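Local atomic coordinates of DUF4785 domain-containing protein (Legionella pneumophila subsp. pneumophila, PDB entry 4KH9), a protein that is of unknown function but binds calcium and carries a central and a C-terminal domain that probably have the immunoglobulin-like beta-sandwich fold of the E-set group. Residues Ser41-Arg45 with His258-Ser262; Leu164-Thr168 with Leu240-Val244; Tyr192-Val197 with Lys215-Phe221; Asp196-Arg200 with Ser210-Thr214; Gly203-Ile209 with Asp233-Trp238. The contacts are given in a common frame with arbitrary orientation. Residue numbers count along the deposited sequence, not the author numbering.

How the contacts relate
All five contacts involve the central E-set domain, and contact 1 ties part of the N-terminal domain to it. Contact 2 is part of the sandwich interior; contact 1, 8 Å away between centres, closes one edge, sharing the Asn42-Thr168 hydrogen bond. Contacts 3 and 4 are two parts of one hairpin region, with centres 11 Å apart and sharing Asp196 and Val197, and both pack against 240-244 of contact 2. Contact 5 lies at the other end of that hairpin, 28 Å from contact 3 between centres, where Phe261 of contact 1 meets Trp238. The calcium ligands Asp196 and Asp198 sit on the shared strand, and in contact 4 the side chain of Asp198 is about 4 Å from a bound calcium ion.

Contact 1: residues Ser41-Arg45 with His258-Ser262; sequences SNVRR and HTAFS
From Ser41 the chain enters extended (psi 149°), then turns at Asn42 (phi/psi -107°/26°). Asn42 points toward the extended strand His258-Ser262, and its p rotamer carries ND2 to Ala260 O at 3.0 Å in a hydrogen bond; ND2 also bonds to Thr168 OG1, so an amide with two N-H groups suits this place. The carbonyl Asn42 O accepts a very short hydrogen bond of 2.5 Å from Thr259 OG1, whose t rotamer (chi1 -158°) sends the hydroxyl across. Val43 (-55°/132°) faces away and packs on Glu165 and Glu167. Arg44 begins the strand and comes nearest in backbone terms, its CA 6.1 Å from Thr259 CA. Its aliphatic base does the packing, with CB 3.4 Å from His258 O and CG 3.5 Å from Thr259 OG1, while the guanidinium leads away. Asn42 thus binds the facing strand 258-262 through amide and carbonyl, while Arg44, backbone-paired with Val166, starts a short edge strand that the N-terminal domain adds to the E-set sandwich.

Contact 2: residues Leu164-Thr168 with Leu240-Val244; sequences LEVET and LETDV
Val166 drives its side chain (chi1 m) into the opposing strand, where CG1 lies 3.3 Å from CG2 of Thr242 and CB 4.2 Å from CD2 of Leu240. Both segments, Leu164-Thr168 and Leu240-Val244, are extended throughout. They run nearly antiparallel, with 151° between their directions, yet their axes stay 8.6 Å apart, so they face each other across a sandwich without pairing. CA atoms match as Leu164 with Val244 (8.2 Å), Val166 with Thr242 (8.2 Å) and Thr168 with Leu240 (8.1 Å). In each strand these alternate residues point inward. Leu164, rotamer t,p, reaches Val244 (t) through CD1 to CG2 at 3.8 Å, and puts CD2 3.9 Å from Thr242 CG2. At the other end Leu240, also t,p, sets CD2 4.1 Å from CG2 of Thr168 (p). The two threonines suit the core because each turns its methyl to the contact and satisfies its hydroxyl to one side: Thr242 OG1 bonds to Asp198 O, Thr168 OG1 to Asn42 and Ser170. No hydrogen bond links the two segments, so the join rests on dispersion and on the exclusion of water, as expected for the interior of an E-set beta sandwich.

Contact 3: residues Tyr192-Val197 with Lys215-Phe221; sequences YDVNDV and KLKSNVF
A classic beta bulge, with Leu216 and Lys217 both opposite Val220, marks the turn between strands 208-217 and 220-226, which meets the segment Tyr192-Val197, carrier of the calcium ligand Asp196. Ser218 lies 4.5 Å from Asp193 between CA atoms. Its p rotamer lets OG donate to Tyr192 O at 2.9 Å, and its carbonyl O accepts from Val194 N at 2.7 Å. Tyr192 (m) turns its ring away, to a hydroxyl bond with Thr162. Phe221 (m, chi2 76°) points inward: Val197 CG2 sits over one ring face, 3.7 Å from the centroid, in a CH-pi contact, Val194 CG1 lies 3.9 Å from CE1, and Val194 O approaches the ring edge. Both valines are t. Lys215 is t at all four chi angles, and this long, extended side chain lets a lysine here span the gap. Its ammonium gathers three oxygens: NZ lies 2.9 Å from Asp193 OD1 in a salt bridge, 2.8 Å from Val194 O and 3.0 Å from Asn195 OD1.

Contact 4: residues Asp196-Arg200 with Ser210-Thr214; sequences DVDAR and SLNLT
Ala199 is the apolar centre: its CB lies 3.9 Å from CD1 of Leu211 and 4.2 Å from CD2 of Leu213. The small methyl suits the spot, leaving room for two leucines. Val197, two residues earlier and pointing the same way, puts CG1 (chi1 t) 3.9 Å from Leu213 CD1; that methyl is also 3.5 Å from Val197 O. Leu211 and Leu213 are both m,t and continue inward onto strand 178-186. Both segments are extended and antiparallel in sense, but splayed: the axes of strands 196-200 and 212-214 approach to 7.9 Å at 142°. They meet closely at one end, where Arg200 and Ser210 form an antiparallel non-hydrogen-bonded pair with CA atoms 4.2 Å apart. Next to it, Leu211 N donates to Ala199 O at 3.1 Å. The partner bond is opened: Ala199 N and Leu211 O stand 5.4 Å apart, and water 1 bridges them, accepting from Ala199 N at 3.0 Å and donating to Leu211 O at 3.1 Å. Outermost, Arg200 (p, then extended) packs CB 4.1 Å from Ser210 CA and sends its guanidinium to a salt bridge with Glu241. Asp198 faces away from Ser210-Thr214; a calcium ion lies about 4 Å from its side chain, and with Asp196 it binds calcium in this protein. This is a beta hairpin of the E-set sandwich that splays, with a water bridging the gap, beside a calcium site.

Contact 5: residues Gly203-Ile209 with Asp233-Trp238; sequences GPKGQVI and DRGENW
The hairpin of strands 196-202 and 208-217 closes here in a type I turn with a G1 bulge, Gly203-Gly206, and lies against a type I' turn, Asp233-Glu236. Gly206 N bonds to Gly203 O at 2.8 Å and Gly203 N to Gln207 O at 2.9 Å; Gly206 takes the positive phi (83°) of the bulge. Pro204 and Trp238 are the most covered residues. The indole of Trp238 (m, chi2 67°) lies flat under the turn: Gly203 CA is 3.5 Å from the six-membered ring centroid and Pro204 CD 3.8 Å from the five-membered one, both CH-pi contacts over one face. A side chain at Gly203 would strike the ring, so glycine suits the approach, and the compact, puckered pyrrolidine of Pro204 covers the pyrrole end. Pro204 CB also packs 3.4 Å from Glu236 OE1, and CG 3.7 Å from Asn237 O. Gln207 CG (3.5 Å) and Ile209 CD1 (3.8 Å) border Trp238 CH2, while Phe261 and Tyr263 also meet the indole. Asp233 accepts from Trp238 NE1 at its OD2 (2.9 Å), and water 2 finishes the link, 2.4 Å from Asp233 OD1 and 3.1 Å from Gln207 NE2.

Contact 1: residues Ser41-Arg45 with His258-Ser262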
# COMPACT_ATOMS: atom_id res chain seq x y z
N SER A 41 -11.28 3.94 -0.27
CA SER A 41 -10.32 4.63 0.59
C SER A 41 -9.24 3.70 1.08
O SER A 41 -9.51 2.52 1.28
CB SER A 41 -11.06 5.22 1.79
OG SER A 41 -10.27 6.20 2.43
N ASN A 42 -8.03 4.23 1.31
CA ASN A 42 -6.92 3.44 1.84
C ASN A 42 -6.69 3.86 3.30
O ASN A 42 -5.57 3.72 3.79
CB ASN A 42 -5.62 3.56 0.98
CG ASN A 42 -5.00 4.93 0.86
OD1 ASN A 42 -5.46 5.90 1.47
ND2 ASN A 42 -3.91 5.03 0.07
N VAL A 43 -7.73 4.38 3.98
CA VAL A 43 -7.64 4.72 5.42
C VAL A 43 -7.18 3.45 6.16
O VAL A 43 -7.67 2.36 5.89
CB VAL A 43 -8.98 5.28 6.01
CG1 VAL A 43 -8.91 5.46 7.54
CG2 VAL A 43 -9.36 6.60 5.36
N ARG A 44 -6.19 3.60 7.02
CA ARG A 44 -5.63 2.51 7.78
C ARG A 44 -5.37 2.96 9.21
O ARG A 44 -4.75 4.01 9.41
CB ARG A 44 -4.34 1.98 7.12
CG ARG A 44 -4.56 0.98 6.00
CD ARG A 44 -5.08 -0.35 6.53
NE ARG A 44 -5.45 -1.28 5.47
CZ ARG A 44 -6.68 -1.40 4.98
NH1 ARG A 44 -7.66 -0.63 5.43
NH2 ARG A 44 -6.93 -2.28 4.02
N ARG A 45 -5.83 2.18 10.20
CA ARG A 45 -5.54 2.45 11.59
C ARG A 45 -4.53 1.41 12.16
O ARG A 45 -4.57 0.25 11.79
CB ARG A 45 -6.80 2.49 12.43
CG ARG A 45 -7.67 3.72 12.10
CD ARG A 45 -8.95 3.79 12.94
NE ARG A 45 -9.99 2.87 12.50
CZ ARG A 45 -10.89 3.15 11.57
NH1 ARG A 45 -10.88 4.34 10.96
NH2 ARG A 45 -11.80 2.25 11.22
N HIS A 258 1.15 2.27 8.16
CA HIS A 258 1.35 2.01 6.74
C HIS A 258 0.06 2.12 5.97
O HIS A 258 -1.00 1.80 6.53
CB HIS A 258 1.91 0.57 6.51
CG HIS A 258 3.19 0.20 7.20
ND1 HIS A 258 4.40 0.23 6.53
CD2 HIS A 258 3.38 -0.32 8.43
CE1 HIS A 258 5.30 -0.23 7.39
NE2 HIS A 258 4.73 -0.58 8.54
N THR A 259 0.13 2.45 4.69
CA THR A 259 -1.01 2.37 3.79
C THR A 259 -0.44 2.24 2.37
O THR A 259 0.65 2.73 2.07
CB THR A 259 -2.11 3.43 3.95
OG1 THR A 259 -3.29 2.83 3.37
CG2 THR A 259 -1.78 4.78 3.28
N ALA A 260 -1.14 1.46 1.55
CA ALA A 260 -0.72 1.15 0.19
C ALA A 260 -1.38 2.08 -0.82
O ALA A 260 -2.51 2.53 -0.64
CB ALA A 260 -1.08 -0.30 -0.15
N PHE A 261 -0.68 2.31 -1.91
CA PHE A 261 -1.20 3.07 -3.04
C PHE A 261 -0.52 2.54 -4.29
O PHE A 261 0.56 1.95 -4.21
CB PHE A 261 -1.05 4.60 -2.87
CG PHE A 261 0.37 5.11 -2.79
CD1 PHE A 261 1.02 5.23 -1.55
CD2 PHE A 261 1.03 5.53 -3.94
CE1 PHE A 261 2.32 5.74 -1.47
CE2 PHE A 261 2.32 6.06 -3.86
CZ PHE A 261 2.96 6.17 -2.62
N SER A 262 -1.20 2.68 -5.42
CA SER A 262 -0.69 2.21 -6.71
C SER A 262 -0.06 3.37 -7.46
O SER A 262 -0.53 4.50 -7.35
CB SER A 262 -1.82 1.59 -7.53
OG SER A 262 -1.35 1.18 -8.80

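Contact 2: residues Leu164-Thr168 with Leu240-Val244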
# COMPACT_ATOMS: atom_id res chain seq x y z
N LEU A 164 -3.27 5.22 15.49
CA LEU A 164 -2.77 6.12 14.46
C LEU A 164 -3.58 5.90 13.23
O LEU A 164 -3.71 4.75 12.81
CB LEU A 164 -1.27 5.88 14.19
CG LEU A 164 -0.62 6.79 13.15
CD1 LEU A 164 -0.46 8.21 13.70
CD2 LEU A 164 0.70 6.24 12.71
N GLU A 165 -4.13 6.97 12.65
CA GLU A 165 -4.89 6.84 11.40
C GLU A 165 -4.11 7.52 10.24
O GLU A 165 -3.66 8.63 10.40
CB GLU A 165 -6.30 7.41 11.55
CG GLU A 165 -7.14 7.16 10.31
CD GLU A 165 -8.60 7.54 10.45
OE1 GLU A 165 -9.30 6.89 11.26
OE2 GLU A 165 -9.06 8.46 9.73
N VAL A 166 -3.91 6.80 9.11
CA VAL A 166 -3.18 7.31 7.94
C VAL A 166 -4.02 7.06 6.69
O VAL A 166 -4.77 6.08 6.63
CB VAL A 166 -1.77 6.68 7.79
CG1 VAL A 166 -0.92 6.94 9.02
CG2 VAL A 166 -1.84 5.19 7.46
N GLU A 167 -3.88 7.92 5.70
CA GLU A 167 -4.53 7.76 4.38
C GLU A 167 -3.90 8.69 3.35
O GLU A 167 -3.32 9.70 3.73
CB GLU A 167 -6.05 8.00 4.43
CG GLU A 167 -6.48 9.37 4.90
CD GLU A 167 -7.96 9.66 4.73
OE1 GLU A 167 -8.46 9.62 3.58
OE2 GLU A 167 -8.62 9.95 5.75
N THR A 168 -4.04 8.38 2.05
CA THR A 168 -3.56 9.26 0.98
C THR A 168 -4.81 9.79 0.24
O THR A 168 -5.89 9.22 0.39
CB THR A 168 -2.54 8.58 0.07
OG1 THR A 168 -3.12 7.46 -0.57
CG2 THR A 168 -1.29 8.15 0.83
N LEU A 240 3.02 4.23 2.07
CA LEU A 240 3.21 5.33 2.98
C LEU A 240 3.60 4.71 4.31
O LEU A 240 2.89 3.83 4.80
CB LEU A 240 1.95 6.21 3.10
CG LEU A 240 1.93 7.17 4.30
CD1 LEU A 240 3.02 8.26 4.15
CD2 LEU A 240 0.55 7.79 4.51
N GLU A 241 4.77 5.10 4.86
CA GLU A 241 5.24 4.63 6.17
C GLU A 241 5.37 5.80 7.10
O GLU A 241 6.01 6.80 6.74
CB GLU A 241 6.62 3.91 6.08
CG GLU A 241 6.71 2.67 5.22
CD GLU A 241 8.05 1.96 5.39
OE1 GLU A 241 9.06 2.62 5.71
OE2 GLU A 241 8.08 0.73 5.16
N THR A 242 4.76 5.73 8.25
CA THR A 242 4.88 6.84 9.19
C THR A 242 5.13 6.31 10.59
O THR A 242 4.68 5.21 10.96
CB THR A 242 3.66 7.79 9.12
OG1 THR A 242 3.81 8.81 10.11
CG2 THR A 242 2.36 7.08 9.33
N ASP A 243 5.82 7.13 11.39
CA ASP A 243 6.20 6.87 12.77
C ASP A 243 5.93 8.12 13.57
O ASP A 243 6.34 9.21 13.19
CB ASP A 243 7.68 6.43 12.87
CG ASP A 243 8.05 5.58 14.08
OD1 ASP A 243 7.14 5.29 14.92
OD2 ASP A 243 9.24 5.21 14.20
N VAL A 244 5.18 7.96 14.66
CA VAL A 244 4.80 9.07 15.51
C VAL A 244 5.19 8.75 16.99
O VAL A 244 4.93 7.63 17.49
CB VAL A 244 3.28 9.32 15.34
CG1 VAL A 244 2.74 10.29 16.37
CG2 VAL A 244 2.95 9.79 13.92

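Contact 3: residues Tyr192-Val197 with Lys215-Phe221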
# COMPACT_ATOMS: atom_id res chain seq x y z
N TYR A 192 -4.04 14.68 22.34
CA TYR A 192 -2.58 14.71 22.31
C TYR A 192 -2.07 15.91 21.55
O TYR A 192 -2.79 16.46 20.70
CB TYR A 192 -2.00 13.43 21.66
CG TYR A 192 -2.40 12.13 22.32
CD1 TYR A 192 -1.93 11.80 23.59
CD2 TYR A 192 -3.19 11.20 21.66
CE1 TYR A 192 -2.27 10.59 24.20
CE2 TYR A 192 -3.52 9.98 22.25
CZ TYR A 192 -3.06 9.68 23.53
OH TYR A 192 -3.39 8.49 24.13
N ASP A 193 -0.82 16.29 21.83
CA ASP A 193 -0.02 17.28 21.13
C ASP A 193 1.17 16.56 20.55
O ASP A 193 2.01 16.06 21.30
CB ASP A 193 0.40 18.46 21.98
CG ASP A 193 1.12 19.51 21.11
OD1 ASP A 193 0.54 19.95 20.10
OD2 ASP A 193 2.31 19.79 21.38
N VAL A 194 1.23 16.47 19.23
CA VAL A 194 2.27 15.72 18.53
C VAL A 194 3.25 16.68 17.83
O VAL A 194 2.82 17.60 17.16
CB VAL A 194 1.63 14.73 17.51
CG1 VAL A 194 2.69 13.94 16.75
CG2 VAL A 194 0.66 13.77 18.21
N ASN A 195 4.56 16.41 17.96
CA ASN A 195 5.62 17.15 17.30
C ASN A 195 6.63 16.17 16.67
O ASN A 195 7.28 16.55 15.69
CB ASN A 195 6.32 18.11 18.27
CG ASN A 195 5.48 19.29 18.70
OD1 ASN A 195 5.05 20.11 17.89
ND2 ASN A 195 5.25 19.42 20.01
N ASP A 196 6.77 14.94 17.22
CA ASP A 196 7.73 13.99 16.66
C ASP A 196 6.99 13.05 15.70
O ASP A 196 6.33 12.08 16.11
CB ASP A 196 8.47 13.24 17.79
CG ASP A 196 9.66 12.38 17.36
OD1 ASP A 196 9.99 12.38 16.15
OD2 ASP A 196 10.25 11.70 18.23
N VAL A 197 7.03 13.41 14.40
CA VAL A 197 6.40 12.67 13.29
C VAL A 197 7.39 12.51 12.16
O VAL A 197 8.01 13.48 11.74
CB VAL A 197 5.11 13.35 12.74
CG1 VAL A 197 4.43 12.50 11.64
CG2 VAL A 197 4.12 13.70 13.82
N LYS A 215 1.98 20.62 10.34
CA LYS A 215 1.10 20.40 11.46
C LYS A 215 -0.23 21.11 11.19
O LYS A 215 -0.25 22.34 10.98
CB LYS A 215 1.77 20.91 12.75
CG LYS A 215 1.06 20.42 14.02
CD LYS A 215 1.94 20.60 15.23
CE LYS A 215 1.19 20.24 16.49
NZ LYS A 215 2.09 20.30 17.69
N LEU A 216 -1.33 20.36 11.16
CA LEU A 216 -2.66 20.94 10.89
C LEU A 216 -3.40 21.23 12.22
O LEU A 216 -4.03 22.28 12.36
CB LEU A 216 -3.47 19.99 9.99
CG LEU A 216 -4.86 20.47 9.54
CD1 LEU A 216 -4.77 21.55 8.45
CD2 LEU A 216 -5.71 19.30 9.04
N LYS A 217 -3.30 20.30 13.18
CA LYS A 217 -3.88 20.33 14.53
C LYS A 217 -2.86 19.80 15.50
O LYS A 217 -1.85 19.25 15.06
CB LYS A 217 -5.18 19.48 14.60
CG LYS A 217 -6.35 19.99 13.78
CD LYS A 217 -7.57 19.05 13.83
CE LYS A 217 -8.12 18.72 15.22
NZ LYS A 217 -8.47 19.92 16.03
N SER A 218 -3.12 19.88 16.81
CA SER A 218 -2.21 19.32 17.82
C SER A 218 -1.93 17.82 17.55
O SER A 218 -0.81 17.37 17.77
CB SER A 218 -2.77 19.51 19.22
OG SER A 218 -3.99 18.80 19.40
N ASN A 219 -2.93 17.07 17.03
CA ASN A 219 -2.80 15.64 16.78
C ASN A 219 -2.92 15.25 15.28
O ASN A 219 -3.04 14.07 14.98
CB ASN A 219 -3.88 14.88 17.58
CG ASN A 219 -5.28 15.14 17.06
OD1 ASN A 219 -5.66 16.26 16.70
ND2 ASN A 219 -6.05 14.08 16.92
N VAL A 220 -2.96 16.23 14.35
CA VAL A 220 -3.12 15.93 12.92
C VAL A 220 -2.00 16.61 12.11
O VAL A 220 -1.71 17.80 12.28
CB VAL A 220 -4.53 16.38 12.41
CG1 VAL A 220 -4.72 16.06 10.93
CG2 VAL A 220 -5.66 15.76 13.24
N PHE A 221 -1.43 15.83 11.18
CA PHE A 221 -0.39 16.26 10.24
C PHE A 221 -0.80 15.95 8.83
O PHE A 221 -1.41 14.92 8.57
CB PHE A 221 0.96 15.56 10.54
CG PHE A 221 1.75 16.22 11.65
CD1 PHE A 221 1.39 16.04 12.99
CD2 PHE A 221 2.84 17.03 11.37
CE1 PHE A 221 2.11 16.67 14.01
CE2 PHE A 221 3.57 17.63 12.39
CZ PHE A 221 3.19 17.46 13.71

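Contact 4: residues Asp196-Arg200 with Ser210-Thr214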
# COMPACT_ATOMS: atom_id res chain seq x y z
N ASP A 196 6.77 14.94 17.22
CA ASP A 196 7.73 13.99 16.66
C ASP A 196 6.99 13.05 15.70
O ASP A 196 6.33 12.08 16.11
CB ASP A 196 8.47 13.24 17.79
CG ASP A 196 9.66 12.38 17.36
OD1 ASP A 196 9.99 12.38 16.15
OD2 ASP A 196 10.25 11.70 18.23
N VAL A 197 7.03 13.41 14.40
CA VAL A 197 6.40 12.67 13.29
C VAL A 197 7.39 12.51 12.16
O VAL A 197 8.01 13.48 11.74
CB VAL A 197 5.11 13.35 12.74
CG1 VAL A 197 4.43 12.50 11.64
CG2 VAL A 197 4.12 13.70 13.82
N ASP A 198 7.49 11.30 11.61
CA ASP A 198 8.33 11.02 10.43
C ASP A 198 7.48 10.27 9.43
O ASP A 198 6.68 9.42 9.86
CB ASP A 198 9.58 10.20 10.84
CG ASP A 198 10.39 10.75 12.00
OD1 ASP A 198 10.90 11.89 11.88
OD2 ASP A 198 10.52 10.04 13.03
N ALA A 199 7.58 10.57 8.13
CA ALA A 199 6.78 9.86 7.12
C ALA A 199 7.51 9.83 5.79
O ALA A 199 8.23 10.78 5.44
CB ALA A 199 5.40 10.50 6.97
N ARG A 200 7.36 8.73 5.05
CA ARG A 200 8.01 8.58 3.76
C ARG A 200 7.22 7.65 2.90
O ARG A 200 6.35 6.95 3.38
CB ARG A 200 9.46 8.05 3.93
CG ARG A 200 9.50 6.63 4.57
CD ARG A 200 10.92 6.14 4.68
NE ARG A 200 10.98 4.74 5.11
CZ ARG A 200 12.10 4.03 5.15
NH1 ARG A 200 13.26 4.57 4.81
NH2 ARG A 200 12.07 2.76 5.55
N SER A 210 10.77 11.02 0.70
CA SER A 210 10.41 11.57 2.01
C SER A 210 9.19 12.51 1.87
O SER A 210 8.98 13.10 0.81
CB SER A 210 11.59 12.31 2.61
OG SER A 210 12.69 11.42 2.78
N LEU A 211 8.31 12.55 2.88
CA LEU A 211 7.15 13.45 2.82
C LEU A 211 7.47 14.70 3.52
O LEU A 211 8.05 14.63 4.61
CB LEU A 211 5.89 12.85 3.47
CG LEU A 211 5.01 11.86 2.81
CD1 LEU A 211 3.75 11.72 3.68
CD2 LEU A 211 4.54 12.30 1.43
N ASN A 212 7.04 15.85 2.97
CA ASN A 212 7.21 17.15 3.61
C ASN A 212 5.97 17.39 4.45
O ASN A 212 4.85 17.43 3.91
CB ASN A 212 7.42 18.21 2.54
CG ASN A 212 8.63 17.92 1.66
OD1 ASN A 212 8.53 17.81 0.43
ND2 ASN A 212 9.78 17.73 2.27
N LEU A 213 6.14 17.51 5.77
CA LEU A 213 5.03 17.59 6.70
C LEU A 213 4.70 19.00 7.19
O LEU A 213 5.56 19.87 7.35
CB LEU A 213 5.32 16.71 7.96
CG LEU A 213 5.57 15.22 7.70
CD1 LEU A 213 6.24 14.56 8.92
CD2 LEU A 213 4.30 14.50 7.35
N THR A 214 3.40 19.18 7.50
CA THR A 214 2.87 20.40 8.11
C THR A 214 1.92 19.98 9.18
O THR A 214 1.13 19.09 8.96
CB THR A 214 2.20 21.37 7.08
OG1 THR A 214 1.19 20.66 6.38
CG2 THR A 214 3.17 21.96 6.09
O HOH W 1 8.83 13.20 7.29

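Contact 5: residues Gly203-Ile209 with Asp233-Trp238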
# COMPACT_ATOMS: atom_id res chain seq x y z
N GLY A 203 8.88 2.52 -2.36
CA GLY A 203 8.56 1.86 -3.61
C GLY A 203 8.95 0.40 -3.66
O GLY A 203 9.72 -0.06 -2.82
N PRO A 204 8.44 -0.34 -4.67
CA PRO A 204 8.73 -1.79 -4.78
C PRO A 204 10.20 -2.15 -4.85
O PRO A 204 10.54 -3.25 -4.43
CB PRO A 204 8.06 -2.18 -6.09
CG PRO A 204 7.00 -1.18 -6.29
CD PRO A 204 7.48 0.10 -5.71
N LYS A 205 11.07 -1.27 -5.37
CA LYS A 205 12.51 -1.54 -5.44
C LYS A 205 13.25 -0.99 -4.22
O LYS A 205 14.48 -1.02 -4.17
CB LYS A 205 13.13 -0.96 -6.72
CG LYS A 205 12.64 -1.58 -8.05
CD LYS A 205 13.17 -3.01 -8.31
CE LYS A 205 12.71 -3.58 -9.64
NZ LYS A 205 13.33 -2.88 -10.80
N GLY A 206 12.50 -0.50 -3.23
CA GLY A 206 13.06 0.12 -2.03
C GLY A 206 13.42 1.59 -2.21
O GLY A 206 14.02 2.17 -1.31
N GLN A 207 13.04 2.23 -3.34
CA GLN A 207 13.32 3.67 -3.53
C GLN A 207 12.45 4.49 -2.53
O GLN A 207 11.30 4.12 -2.24
CB GLN A 207 13.10 4.13 -4.99
CG GLN A 207 11.66 4.05 -5.53
CD GLN A 207 11.25 2.71 -6.13
OE1 GLN A 207 11.35 1.64 -5.54
NE2 GLN A 207 10.67 2.76 -7.29
N VAL A 208 13.02 5.53 -1.94
CA VAL A 208 12.35 6.30 -0.91
C VAL A 208 12.09 7.74 -1.36
O VAL A 208 12.96 8.40 -1.90
CB VAL A 208 13.18 6.27 0.42
CG1 VAL A 208 12.65 7.26 1.46
CG2 VAL A 208 13.24 4.86 1.01
N ILE A 209 10.87 8.22 -1.08
CA ILE A 209 10.51 9.61 -1.30
C ILE A 209 10.04 10.10 0.08
O ILE A 209 9.06 9.60 0.60
CB ILE A 209 9.48 9.84 -2.46
CG1 ILE A 209 10.05 9.40 -3.83
CG2 ILE A 209 9.03 11.31 -2.50
CD1 ILE A 209 9.02 9.26 -4.96
N ASP A 233 6.97 -0.55 -11.68
CA ASP A 233 6.65 -1.21 -10.41
C ASP A 233 6.30 -2.71 -10.56
O ASP A 233 6.23 -3.40 -9.56
CB ASP A 233 5.51 -0.48 -9.70
CG ASP A 233 5.87 0.93 -9.26
OD1 ASP A 233 7.08 1.20 -9.03
OD2 ASP A 233 4.96 1.73 -9.05
N ARG A 234 6.09 -3.19 -11.81
CA ARG A 234 5.77 -4.57 -12.20
C ARG A 234 4.61 -5.17 -11.35
O ARG A 234 4.70 -6.29 -10.81
CB ARG A 234 7.01 -5.48 -12.11
CG ARG A 234 8.18 -5.05 -12.98
CD ARG A 234 9.25 -6.11 -13.02
NE ARG A 234 8.81 -7.25 -13.82
CZ ARG A 234 9.52 -8.35 -14.01
NH1 ARG A 234 10.72 -8.48 -13.47
NH2 ARG A 234 9.02 -9.35 -14.74
N GLY A 235 3.52 -4.43 -11.27
CA GLY A 235 2.32 -4.84 -10.54
C GLY A 235 2.35 -4.59 -9.04
O GLY A 235 1.29 -4.58 -8.41
N GLU A 236 3.55 -4.35 -8.46
CA GLU A 236 3.72 -4.12 -7.02
C GLU A 236 3.30 -2.69 -6.63
O GLU A 236 3.33 -1.76 -7.46
CB GLU A 236 5.16 -4.39 -6.59
CG GLU A 236 5.68 -5.79 -6.84
CD GLU A 236 7.19 -5.92 -6.69
OE1 GLU A 236 7.93 -5.28 -7.48
OE2 GLU A 236 7.63 -6.69 -5.81
N ASN A 237 2.91 -2.52 -5.36
CA ASN A 237 2.47 -1.24 -4.84
C ASN A 237 3.53 -0.53 -3.99
O ASN A 237 4.54 -1.10 -3.59
CB ASN A 237 1.20 -1.42 -4.01
CG ASN A 237 -0.03 -1.71 -4.83
OD1 ASN A 237 -0.22 -1.20 -5.95
ND2 ASN A 237 -0.90 -2.52 -4.26
N TRP A 238 3.27 0.76 -3.76
CA TRP A 238 4.00 1.65 -2.88
C TRP A 238 3.31 1.68 -1.55
O TRP A 238 2.13 1.36 -1.46
CB TRP A 238 4.03 3.07 -3.46
CG TRP A 238 4.96 3.28 -4.61
CD1 TRP A 238 4.85 2.74 -5.87
CD2 TRP A 238 6.10 4.14 -4.64
NE1 TRP A 238 5.91 3.14 -6.64
CE2 TRP A 238 6.70 4.01 -5.91
CE3 TRP A 238 6.75 4.93 -3.66
CZ2 TRP A 238 7.86 4.70 -6.27
CZ3 TRP A 238 7.91 5.61 -4.02
CH2 TRP A 238 8.45 5.50 -5.30
O HOH W 2 9.31 0.29 -8.62